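PDB 4B7H: catalase from Corynebacterium glutamicum, which catalyses the breakdown of hydrogen peroxide to water and oxygen at a haem group, and is captured here with nitric oxide and NADPH bound. Local coordinates for residues M175-D178 against F179-R182; V445-Q448 against D449-D452; A244-V247 against A248-A252. All coordinates share one frame; numbering follows the deposited sequence.

Contact 1: M175-D178 against F179-R182; sequences MQWD and FWTR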
loop_
_atom_site.group_PDB
_atom_site.type_symbol
_atom_site.label_atom_id
_atom_site.label_comp_id
_atom_site.label_asym_id
_atom_site.label_seq_id
_atom_site.Cartn_x
_atom_site.Cartn_y
_atom_site.Cartn_z
ATOM N N MET A 175 11.440 -31.235 -2.242
ATOM C CA MET A 175 10.559 -30.396 -3.040
ATOM C C MET A 175 11.213 -29.982 -4.363
ATOM O O MET A 175 10.570 -30.009 -5.417
ATOM C CB MET A 175 10.127 -29.174 -2.227
ATOM C CG MET A 175 9.489 -28.075 -3.068
ATOM S SD MET A 175 8.584 -26.822 -2.130
ATOM C CE MET A 175 9.907 -26.050 -1.206
ATOM N N GLN A 176 12.486 -29.596 -4.320
ATOM C CA GLN A 176 13.160 -29.154 -5.542
ATOM C C GLN A 176 13.215 -30.263 -6.581
ATOM O O GLN A 176 12.917 -30.046 -7.762
ATOM C CB GLN A 176 14.571 -28.658 -5.240
ATOM C CG GLN A 176 14.563 -27.442 -4.337
ATOM C CD GLN A 176 15.875 -26.673 -4.324
ATOM O OE1 GLN A 176 16.779 -26.916 -5.136
ATOM N NE2 GLN A 176 15.982 -25.725 -3.399
ATOM N N TRP A 177 13.585 -31.460 -6.142
ATOM C CA TRP A 177 13.728 -32.589 -7.057
ATOM C C TRP A 177 12.388 -33.211 -7.440
ATOM O O TRP A 177 12.244 -33.735 -8.551
ATOM C CB TRP A 177 14.675 -33.638 -6.473
ATOM C CG TRP A 177 16.090 -33.160 -6.474
ATOM C CD1 TRP A 177 16.807 -32.687 -5.409
ATOM C CD2 TRP A 177 16.948 -33.061 -7.613
ATOM N NE1 TRP A 177 18.066 -32.313 -5.819
ATOM C CE2 TRP A 177 18.175 -32.535 -7.169
ATOM C CE3 TRP A 177 16.801 -33.382 -8.969
ATOM C CZ2 TRP A 177 19.251 -32.317 -8.032
ATOM C CZ3 TRP A 177 17.861 -33.152 -9.823
ATOM C CH2 TRP A 177 19.074 -32.634 -9.351
ATOM N N ASP A 178 11.410 -33.169 -6.536
ATOM C CA ASP A 178 10.069 -33.639 -6.879
ATOM C C ASP A 178 9.543 -32.806 -8.045
ATOM O O ASP A 178 9.048 -33.353 -9.037
ATOM C CB ASP A 178 9.124 -33.539 -5.676
ATOM C CG ASP A 178 7.781 -34.209 -5.922
ATOM O OD1 ASP A 178 7.759 -35.297 -6.535
ATOM O OD2 ASP A 178 6.745 -33.641 -5.503
ATOM N N PHE A 179 9.687 -31.484 -7.951
ATOM C CA PHE A 179 9.233 -30.629 -9.042
ATOM C C PHE A 179 10.029 -30.886 -10.316
ATOM O O PHE A 179 9.443 -31.109 -11.379
ATOM C CB PHE A 179 9.291 -29.136 -8.704
ATOM C CG PHE A 179 8.869 -28.266 -9.862
ATOM C CD1 PHE A 179 7.517 -28.081 -10.145
ATOM C CD2 PHE A 179 9.811 -27.695 -10.711
ATOM C CE1 PHE A 179 7.110 -27.323 -11.232
ATOM C CE2 PHE A 179 9.408 -26.937 -11.811
ATOM C CZ PHE A 179 8.050 -26.748 -12.064
ATOM N N TRP A 180 11.356 -30.857 -10.217
ATOM C CA TRP A 180 12.189 -31.013 -11.410
ATOM C C TRP A 180 11.926 -32.325 -12.152
ATOM O O TRP A 180 11.807 -32.329 -13.378
ATOM C CB TRP A 180 13.668 -30.900 -11.064
ATOM C CG TRP A 180 14.206 -29.491 -10.965
ATOM C CD1 TRP A 180 13.787 -28.382 -11.661
ATOM C CD2 TRP A 180 15.298 -29.058 -10.139
ATOM N NE1 TRP A 180 14.554 -27.287 -11.304
ATOM C CE2 TRP A 180 15.484 -27.678 -10.375
ATOM C CE3 TRP A 180 16.131 -29.705 -9.221
ATOM C CZ2 TRP A 180 16.480 -26.937 -9.729
ATOM C CZ3 TRP A 180 17.110 -28.970 -8.574
ATOM C CH2 TRP A 180 17.278 -27.598 -8.831
ATOM N N THR A 181 11.837 -33.435 -11.420
ATOM C CA THR A 181 11.587 -34.721 -12.081
ATOM C C THR A 181 10.170 -34.860 -12.628
ATOM O O THR A 181 9.940 -35.630 -13.564
ATOM C CB THR A 181 11.896 -35.932 -11.172
ATOM O OG1 THR A 181 11.011 -35.935 -10.045
ATOM C CG2 THR A 181 13.340 -35.905 -10.707
ATOM N N ARG A 182 9.214 -34.142 -12.045
ATOM C CA ARG A 182 7.849 -34.176 -12.555
ATOM C C ARG A 182 7.643 -33.150 -13.671
ATOM O O ARG A 182 6.627 -33.180 -14.365
ATOM C CB ARG A 182 6.836 -34.001 -11.419
ATOM C CG ARG A 182 6.821 -35.188 -10.460
ATOM C CD ARG A 182 5.828 -35.028 -9.305
ATOM N NE ARG A 182 5.914 -36.196 -8.440
ATOM C CZ ARG A 182 5.288 -37.344 -8.680
ATOM N NH1 ARG A 182 4.499 -37.462 -9.743
ATOM N NH2 ARG A 182 5.452 -38.374 -7.862
#
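From Phe179 N back to Met175 O, and likewise from Trp180 N to Gln176 O, Thr181 N to Trp177 O and Arg182 N to Asp178 O, four successive i to i+4 hydrogen bonds join residues 175-178 to 179-182 as consecutive turns of one alpha-helix. Thr181 adds a second donor to the carbonyl of Trp177: its chi1 of 64° turns OG1 back over the preceding turn, 2.9 Å from Trp177 O, which is thus gripped by both the amide and the hydroxyl of one residue.

Trp177 and Trp180 form a T-shaped pair, with six-membered rings 4.9 Å apart between centroids and planes at 74°. Trp180 presents its CE3-CZ3 edge to a face of Trp177, its CE3 lying 3.7 Å from Trp177 CE3. A face of Trp180 lies under the carbonyl oxygen of Gln176, while the Gln176 side chain runs alongside and brings OE1 to 3.8 Å from Trp180 CH2. One turn on, the extended Arg182 chain carries NE to Asp178 OD1 in a 2.8 Å salt bridge. OD1 lies in the guanidinium plane, whereas NE meets it on the syn side but tilted 29° out of the carboxylate plane, the two groups being steeply inclined to each other. Asp178 OD2 is held by Tyr397 OH and Arg401 N of the second subunit, so this carboxylate joins the helix to the subunit interface.

Helix 173-182 is buried on several sides. Trp180 packs on helix 187-194 and meets the Phe148 ring, Phe179 rests on helix 155-162, and Trp177, whose NE1 bonds Ala479 O, fits against helix 487-498, where Arg490 NE reaches Thr181 OG1.

Contact 2: V445-Q448 against D449-D452; sequences VKHQ and DDDD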
loop_
_atom_site.group_PDB
_atom_site.type_symbol
_atom_site.label_atom_id
_atom_site.label_comp_id
_atom_site.label_asym_id
_atom_site.label_seq_id
_atom_site.Cartn_x
_atom_site.Cartn_y
_atom_site.Cartn_z
ATOM N N VAL A 445 4.785 -26.601 -31.565
ATOM C CA VAL A 445 4.976 -27.331 -32.816
ATOM C C VAL A 445 6.185 -28.257 -32.659
ATOM O O VAL A 445 7.238 -27.839 -32.163
ATOM C CB VAL A 445 5.151 -26.370 -34.012
ATOM C CG1 VAL A 445 5.476 -27.137 -35.285
ATOM C CG2 VAL A 445 3.891 -25.549 -34.194
ATOM N N LYS A 446 6.021 -29.523 -33.041
ATOM C CA LYS A 446 7.050 -30.522 -32.779
ATOM C C LYS A 446 8.047 -30.578 -33.921
ATOM O O LYS A 446 7.705 -30.951 -35.047
ATOM C CB LYS A 446 6.430 -31.903 -32.548
ATOM C CG LYS A 446 7.411 -32.953 -32.024
ATOM C CD LYS A 446 6.675 -34.208 -31.577
ATOM C CE LYS A 446 7.619 -35.227 -30.951
ATOM N NZ LYS A 446 8.433 -35.934 -31.971
ATOM N N HIS A 447 9.283 -30.203 -33.623
ATOM C CA HIS A 447 10.364 -30.312 -34.586
ATOM C C HIS A 447 11.088 -31.649 -34.416
ATOM O O HIS A 447 10.929 -32.334 -33.405
ATOM C CB HIS A 447 11.324 -29.127 -34.460
ATOM C CG HIS A 447 10.728 -27.822 -34.887
ATOM N ND1 HIS A 447 11.358 -26.966 -35.765
ATOM C CD2 HIS A 447 9.561 -27.220 -34.548
ATOM C CE1 HIS A 447 10.602 -25.900 -35.957
ATOM N NE2 HIS A 447 9.506 -26.027 -35.228
ATOM N N GLN A 448 11.874 -32.007 -35.426
ATOM C CA GLN A 448 12.485 -33.330 -35.553
ATOM C C GLN A 448 13.159 -33.845 -34.282
ATOM O O GLN A 448 12.967 -34.999 -33.881
ATOM C CB GLN A 448 13.494 -33.281 -36.698
ATOM C CG GLN A 448 14.174 -34.584 -37.028
ATOM C CD GLN A 448 15.047 -34.447 -38.259
ATOM O OE1 GLN A 448 16.258 -34.253 -38.158
ATOM N NE2 GLN A 448 14.431 -34.522 -39.433
ATOM N N ASP A 449 13.939 -32.986 -33.636
ATOM C CA ASP A 449 14.736 -33.436 -32.504
ATOM C C ASP A 449 14.235 -32.904 -31.156
ATOM O O ASP A 449 14.978 -32.908 -30.173
ATOM C CB ASP A 449 16.212 -33.075 -32.724
ATOM C CG ASP A 449 16.829 -33.817 -33.898
ATOM O OD1 ASP A 449 16.392 -34.950 -34.176
ATOM O OD2 ASP A 449 17.754 -33.274 -34.541
ATOM N N ASP A 450 12.983 -32.452 -31.099
ATOM C CA ASP A 450 12.443 -31.931 -29.845
ATOM C C ASP A 450 12.136 -33.040 -28.845
ATOM O O ASP A 450 11.308 -33.912 -29.106
ATOM C CB ASP A 450 11.157 -31.131 -30.084
ATOM C CG ASP A 450 11.405 -29.777 -30.718
ATOM O OD1 ASP A 450 12.528 -29.243 -30.609
ATOM O OD2 ASP A 450 10.450 -29.229 -31.304
ATOM N N ASP A 451 12.807 -32.986 -27.699
ATOM C CA ASP A 451 12.442 -33.770 -26.522
ATOM C C ASP A 451 13.007 -33.015 -25.318
ATOM O O ASP A 451 13.581 -31.934 -25.480
ATOM C CB ASP A 451 12.956 -35.224 -26.602
ATOM C CG ASP A 451 14.383 -35.386 -26.096
ATOM O OD1 ASP A 451 15.203 -34.461 -26.250
ATOM O OD2 ASP A 451 14.688 -36.455 -25.530
ATOM N N ASP A 452 12.867 -33.572 -24.120
ATOM C CA ASP A 452 13.319 -32.869 -22.919
ATOM C C ASP A 452 14.778 -33.137 -22.552
ATOM O O ASP A 452 15.328 -32.457 -21.689
ATOM C CB ASP A 452 12.432 -33.224 -21.722
ATOM C CG ASP A 452 11.016 -32.699 -21.864
ATOM O OD1 ASP A 452 10.811 -31.684 -22.567
ATOM O OD2 ASP A 452 10.100 -33.287 -21.254
HETATM O O HOH W 1 8.403 -28.665 -29.727
#
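In Asp450, chi1 of -74° sets the carboxylate anti to its own carbonyl carbon, and chi2 of -22° brings OD2 back to the amide of His447, three residues earlier. His447 has a similar chi1, and the two side chains lie side by side, pointing the same way. The His447 N to Asp450 OD2 hydrogen bond is 2.8 Å long, with an angle of 159° at the hydrogen. Its donor comes from well above the carboxylate plane, and His447 CB sits 3.3 Å from Asp450 OD2 beside it.

The backbone closes the same loop in the reverse sense. His447 to Asp450 is a type I beta turn, closed by the hydrogen bond from Asp450 N to His447 O at 3.1 Å. His447 and Asp450 are therefore paired twice, once through the turn and once from side chain to main chain. A water extends the grip: it donates to Val445 O at 2.8 Å and to Asp450 OD2 at 2.6 Å, tying the Val445 carbonyl, ahead of the turn, to the same carboxylate.

Outside the turn, Asp450 OD1 receives the amide of Asn289. The ring of His447 is fixed through ND1 by Tyr286 O, while Asp449 OD2 forms a salt bridge with Arg287.

Asp450 is buried, yet both its carboxylate oxygens have donors: a backbone amide and a water on OD2, another backbone amide on OD1. Such a neutral set of N-H and O-H groups would probably favour the charged form of this buried carboxylate, which links the turn to the backbone at Asn289.

Contact 3: A244-V247 against A248-A252; sequences AAKV and AGENA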
loop_
_atom_site.group_PDB
_atom_site.type_symbol
_atom_site.label_atom_id
_atom_site.label_comp_id
_atom_site.label_asym_id
_atom_site.label_seq_id
_atom_site.Cartn_x
_atom_site.Cartn_y
_atom_site.Cartn_z
ATOM N N ALA A 244 32.177 -22.571 -3.079
ATOM C CA ALA A 244 31.057 -21.631 -3.106
ATOM C C ALA A 244 30.337 -21.602 -1.758
ATOM O O ALA A 244 29.966 -20.531 -1.263
ATOM C CB ALA A 244 30.090 -21.973 -4.243
ATOM N N ALA A 245 30.161 -22.775 -1.152
ATOM C CA ALA A 245 29.503 -22.875 0.147
ATOM C C ALA A 245 30.350 -22.238 1.249
ATOM O O ALA A 245 29.816 -21.592 2.150
ATOM C CB ALA A 245 29.181 -24.325 0.473
ATOM N N LYS A 246 31.668 -22.407 1.180
ATOM C CA LYS A 246 32.551 -21.744 2.139
ATOM C C LYS A 246 32.463 -20.221 2.020
ATOM O O LYS A 246 32.349 -19.515 3.027
ATOM C CB LYS A 246 33.999 -22.203 1.962
ATOM C CG LYS A 246 34.955 -21.663 3.022
ATOM C CD LYS A 246 36.358 -22.238 2.856
ATOM C CE LYS A 246 37.297 -21.785 3.969
ATOM N NZ LYS A 246 37.967 -20.488 3.664
ATOM N N VAL A 247 32.506 -19.718 0.791
ATOM C CA VAL A 247 32.382 -18.281 0.557
ATOM C C VAL A 247 31.022 -17.745 1.008
ATOM O O VAL A 247 30.932 -16.631 1.521
ATOM C CB VAL A 247 32.653 -17.925 -0.925
ATOM C CG1 VAL A 247 32.306 -16.461 -1.219
ATOM C CG2 VAL A 247 34.118 -18.213 -1.268
ATOM N N ALA A 248 29.970 -18.542 0.841
ATOM C CA ALA A 248 28.632 -18.117 1.254
ATOM C C ALA A 248 28.607 -17.742 2.736
ATOM O O ALA A 248 27.925 -16.794 3.141
ATOM C CB ALA A 248 27.614 -19.206 0.961
ATOM N N GLY A 249 29.368 -18.479 3.540
ATOM C CA GLY A 249 29.471 -18.194 4.961
ATOM C C GLY A 249 30.424 -17.060 5.302
ATOM O O GLY A 249 30.170 -16.279 6.223
ATOM N N GLU A 250 31.524 -16.967 4.563
ATOM C CA GLU A 250 32.554 -15.968 4.837
ATOM C C GLU A 250 32.136 -14.563 4.421
ATOM O O GLU A 250 32.444 -13.574 5.099
ATOM C CB GLU A 250 33.844 -16.337 4.109
ATOM C CG GLU A 250 34.476 -17.629 4.571
ATOM C CD GLU A 250 35.745 -17.961 3.810
ATOM O OE1 GLU A 250 35.833 -17.630 2.605
ATOM O OE2 GLU A 250 36.657 -18.558 4.421
ATOM N N ASN A 251 31.477 -14.470 3.274
ATOM C CA ASN A 251 30.996 -13.187 2.784
ATOM C C ASN A 251 29.752 -13.405 1.947
ATOM O O ASN A 251 29.844 -13.740 0.764
ATOM C CB ASN A 251 32.068 -12.458 1.966
ATOM C CG ASN A 251 31.651 -11.041 1.588
ATOM O OD1 ASN A 251 30.523 -10.617 1.866
ATOM N ND2 ASN A 251 32.564 -10.296 0.961
ATOM N N ALA A 252 28.588 -13.199 2.558
ATOM C CA ALA A 252 27.324 -13.386 1.861
ATOM C C ALA A 252 27.175 -12.406 0.700
ATOM O O ALA A 252 26.360 -12.622 -0.199
ATOM C CB ALA A 252 26.165 -13.234 2.824
#
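Lys246 NZ and Glu250 OE2 meet in a salt bridge one helical turn apart, modelled at 2.5 Å; this is shorter than usual for such a pair, and the exact value is doubtful. The lysine chain rises extended until its last torsion, where chi4 of -88° bends the ammonium group across to the carboxylate. Glu250 leans back to meet it, laying CG 3.2 Å from Lys246 O. The two chains cross on the outside of the helix, and both residues are exposed.

The backbone beneath sets this i to i+4 spacing. Glu250 N donates to Lys246 O at 3.1 Å, and Ala248 N bonds Ala244 O. Between them Gly249 N is held less firmly, sharing two weak bonds to Ala245 O and Lys246 O. The last turn ends more tightly: Asn251 N reaches Val247 O at 2.8 Å, nearly straight at 171°.

On the buried side, Ala248 packs on Pro117 and Thr119, and Thr119 OG1 also bonds Ala244 O. Beyond the helix, Asn251 OD1 accepts from Asp253 N and its ND2 reaches Glu257 OE1.

This is the carboxyl-terminal end of an amphipathic helix. Asn251 is the first residue to leave helical torsions, and its two side-chain bonds link the end of helix 241-250 to helix 254-264, a short connection between consecutive helices of the catalase fold.

The three contacts are separate local elements that do not touch. Contacts 1 and 2 come closest, their nearest atoms about 8 Å apart and their centres 22 Å, and both reach the same second subunit of the tetramer. Contact 3 lies about 26 Å from contact 1 and 40 Å from contact 2, centre to centre. Contacts 1 and 2 approach ligands without lining a pocket: the Phe179 side chain of contact 1 is about 11 Å from a haem and 12 Å from nitric oxide, and the Asp449 side chain of contact 2 is about 11 Å from NADPH. Contact 3, the last turns of helix 241-250, belongs with contact 1 to the main catalase region of the chain.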